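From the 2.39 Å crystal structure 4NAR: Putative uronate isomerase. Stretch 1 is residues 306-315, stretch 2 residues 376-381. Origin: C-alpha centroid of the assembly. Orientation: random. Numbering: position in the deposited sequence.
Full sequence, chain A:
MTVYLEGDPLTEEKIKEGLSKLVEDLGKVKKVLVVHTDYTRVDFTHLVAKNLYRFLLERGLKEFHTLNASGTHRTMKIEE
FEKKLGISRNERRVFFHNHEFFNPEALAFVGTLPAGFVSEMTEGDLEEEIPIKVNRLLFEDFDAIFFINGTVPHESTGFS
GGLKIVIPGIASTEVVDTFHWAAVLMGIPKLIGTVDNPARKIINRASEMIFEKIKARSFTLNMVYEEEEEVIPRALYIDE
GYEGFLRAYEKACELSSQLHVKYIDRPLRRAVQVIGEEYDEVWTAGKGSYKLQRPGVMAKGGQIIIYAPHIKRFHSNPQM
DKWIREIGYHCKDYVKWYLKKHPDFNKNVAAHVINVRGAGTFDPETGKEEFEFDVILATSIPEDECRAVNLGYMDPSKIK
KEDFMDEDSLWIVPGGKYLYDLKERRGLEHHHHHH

Stretch 1 (306-315) IYAPHIKRFH
Stretch 2 376-381: ILATSI

The strands carrying Ile306-Tyr307 and Ile376-Ala378 run parallel, 12° apart and 4.7 Å at closest approach, with Ile306 opposite Leu377 (CA-CA 5.2 Å) and Tyr307 opposite Ala378 (CA-CA 4.6 Å). Extended backbones (Ile306 -90/99, Leu377 -95/114) support three hydrogen bonds: Ile306 N to Ile376 O (2.8 Å), Ala378 N to Ile306 O (2.9 Å) and Ala308 N to Ala378 O (2.9 Å). A type I turn from Ala308 to Ile311, with Pro309 at -57/-22 and His310 at -86/-19, closes through Ile311 N to Ala308 O (3.1 Å). Beyond it, Ile311 O accepts from both Ser380 N (2.9 Å) and, with Ser380 in the p rotamer, Ser380 OG (2.7 Å), so backbone and side chain of Ser380 converge on one carbonyl. Thr379, also p, receives Ile381 N on its OG1 (2.9 Å), bracing its own stretch.

On the sheet face shared by Ile306 and Leu377, both chi1 m, Ile306 CD1 lies 4.0 Å from Leu377 CD2. On the face of Tyr307 (t) and Ala378, Tyr307 CD1 lies 4.1 Å from the methyl Ala378 CB. Past the strands, Ile381 (m, t) reaches Ile311 (m, t), CD1 to CG2 4.1 Å, and places CD1 over one face of the Phe314 ring (m, chi2 -89°), 4.3 Å from Phe314 CZ. Phe314 CE1 also meets Leu377 CD1 at 4.1 Å, joining these buried apolar groups. The contact buries 575 Å² in total.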

# COMPACT_ATOMS: atom_id res chain seq x y z
N ILE A 306 -4.54 -18.32 -0.78
CA ILE A 306 -4.34 -17.28 0.21
C ILE A 306 -4.75 -17.85 1.57
O ILE A 306 -5.95 -17.91 1.91
CB ILE A 306 -5.14 -16.03 -0.17
CG1 ILE A 306 -4.56 -15.44 -1.45
CG2 ILE A 306 -5.14 -14.99 0.97
CD1 ILE A 306 -5.60 -14.76 -2.31
N TYR A 307 -3.76 -18.28 2.33
CA TYR A 307 -4.05 -18.96 3.58
C TYR A 307 -4.05 -17.93 4.71
O TYR A 307 -3.00 -17.36 5.04
CB TYR A 307 -3.03 -20.09 3.80
CG TYR A 307 -3.09 -20.77 5.15
CD1 TYR A 307 -4.28 -21.31 5.65
CD2 TYR A 307 -1.94 -20.92 5.91
CE1 TYR A 307 -4.31 -21.96 6.91
CE2 TYR A 307 -1.95 -21.56 7.14
CZ TYR A 307 -3.13 -22.08 7.64
OH TYR A 307 -3.09 -22.71 8.87
N ALA A 308 -5.24 -17.69 5.26
CA ALA A 308 -5.48 -16.64 6.24
C ALA A 308 -6.74 -16.97 7.04
O ALA A 308 -7.79 -16.35 6.83
CB ALA A 308 -5.62 -15.30 5.55
N PRO A 309 -6.62 -17.94 7.97
CA PRO A 309 -7.77 -18.46 8.74
C PRO A 309 -8.55 -17.39 9.50
O PRO A 309 -9.71 -17.63 9.86
CB PRO A 309 -7.12 -19.43 9.74
CG PRO A 309 -5.66 -19.03 9.81
CD PRO A 309 -5.35 -18.55 8.40
N HIS A 310 -7.92 -16.26 9.78
CA HIS A 310 -8.52 -15.23 10.62
C HIS A 310 -9.43 -14.28 9.83
O HIS A 310 -10.26 -13.58 10.40
CB HIS A 310 -7.41 -14.43 11.32
CG HIS A 310 -6.34 -13.95 10.40
ND1 HIS A 310 -5.40 -14.80 9.82
CD2 HIS A 310 -6.04 -12.71 9.93
CE1 HIS A 310 -4.59 -14.10 9.06
NE2 HIS A 310 -4.95 -12.82 9.10
N ILE A 311 -9.25 -14.23 8.52
CA ILE A 311 -9.96 -13.25 7.70
C ILE A 311 -11.42 -13.65 7.49
O ILE A 311 -11.72 -14.83 7.20
CB ILE A 311 -9.26 -13.03 6.35
CG1 ILE A 311 -7.92 -12.32 6.57
CG2 ILE A 311 -10.14 -12.21 5.38
CD1 ILE A 311 -7.17 -12.02 5.28
N LYS A 312 -12.32 -12.68 7.62
CA LYS A 312 -13.75 -12.94 7.46
C LYS A 312 -14.49 -11.85 6.66
O LYS A 312 -15.73 -11.84 6.61
CB LYS A 312 -14.41 -13.18 8.84
CG LYS A 312 -13.89 -12.28 9.95
CD LYS A 312 -14.50 -12.64 11.32
CE LYS A 312 -14.13 -11.61 12.41
NZ LYS A 312 -15.31 -10.82 12.90
N ARG A 313 -13.74 -10.95 6.03
CA ARG A 313 -14.35 -9.88 5.22
C ARG A 313 -13.46 -9.49 4.02
O ARG A 313 -12.28 -9.84 3.96
CB ARG A 313 -14.63 -8.65 6.08
CG ARG A 313 -13.38 -7.79 6.26
CD ARG A 313 -13.51 -6.91 7.48
NE ARG A 313 -12.38 -6.00 7.63
CZ ARG A 313 -11.63 -5.91 8.73
NH1 ARG A 313 -11.88 -6.70 9.78
NH2 ARG A 313 -10.62 -5.03 8.79
N PHE A 314 -14.04 -8.77 3.06
CA PHE A 314 -13.28 -8.33 1.90
C PHE A 314 -12.71 -6.94 2.10
O PHE A 314 -11.57 -6.66 1.69
CB PHE A 314 -14.16 -8.38 0.64
CG PHE A 314 -14.61 -9.76 0.29
CD1 PHE A 314 -13.83 -10.57 -0.55
CD2 PHE A 314 -15.80 -10.27 0.81
CE1 PHE A 314 -14.24 -11.87 -0.86
CE2 PHE A 314 -16.22 -11.56 0.50
CZ PHE A 314 -15.44 -12.37 -0.33
N HIS A 315 -13.51 -6.06 2.70
CA HIS A 315 -13.06 -4.70 3.02
C HIS A 315 -13.75 -4.33 4.32
O HIS A 315 -14.82 -4.87 4.61
CB HIS A 315 -13.45 -3.73 1.90
CG HIS A 315 -12.67 -2.45 1.91
ND1 HIS A 315 -12.95 -1.40 2.78
CD2 HIS A 315 -11.63 -2.03 1.15
CE1 HIS A 315 -12.11 -0.41 2.55
NE2 HIS A 315 -11.30 -0.76 1.57
N ILE A 376 -7.52 -19.09 -4.59
CA ILE A 376 -8.32 -19.77 -3.59
C ILE A 376 -8.19 -19.08 -2.24
O ILE A 376 -7.10 -18.72 -1.80
CB ILE A 376 -7.91 -21.25 -3.49
CG1 ILE A 376 -8.22 -21.95 -4.83
CG2 ILE A 376 -8.62 -21.97 -2.33
CD1 ILE A 376 -7.08 -22.84 -5.34
N LEU A 377 -9.34 -18.87 -1.59
CA LEU A 377 -9.38 -18.30 -0.26
C LEU A 377 -9.43 -19.41 0.78
O LEU A 377 -10.41 -20.17 0.85
CB LEU A 377 -10.59 -17.38 -0.10
CG LEU A 377 -10.61 -16.05 -0.86
CD1 LEU A 377 -11.66 -15.06 -0.27
CD2 LEU A 377 -9.22 -15.42 -0.87
N ALA A 378 -8.36 -19.54 1.57
CA ALA A 378 -8.35 -20.44 2.72
C ALA A 378 -8.46 -19.61 4.00
O ALA A 378 -7.47 -19.41 4.71
CB ALA A 378 -7.10 -21.31 2.72
N THR A 379 -9.67 -19.12 4.26
CA THR A 379 -9.92 -18.15 5.32
C THR A 379 -11.20 -18.56 6.06
O THR A 379 -11.73 -19.65 5.81
CB THR A 379 -10.10 -16.72 4.72
OG1 THR A 379 -11.45 -16.53 4.29
CG2 THR A 379 -9.17 -16.48 3.53
N SER A 380 -11.69 -17.72 6.96
CA SER A 380 -12.95 -18.05 7.63
C SER A 380 -14.16 -17.47 6.90
O SER A 380 -15.27 -17.44 7.43
CB SER A 380 -12.94 -17.69 9.13
OG SER A 380 -12.55 -16.35 9.32
N ILE A 381 -13.92 -17.02 5.67
CA ILE A 381 -15.01 -16.73 4.74
C ILE A 381 -15.55 -18.07 4.23
O ILE A 381 -14.78 -18.92 3.75
CB ILE A 381 -14.52 -15.84 3.58
CG1 ILE A 381 -14.02 -14.50 4.14
CG2 ILE A 381 -15.62 -15.65 2.52
CD1 ILE A 381 -13.25 -13.65 3.17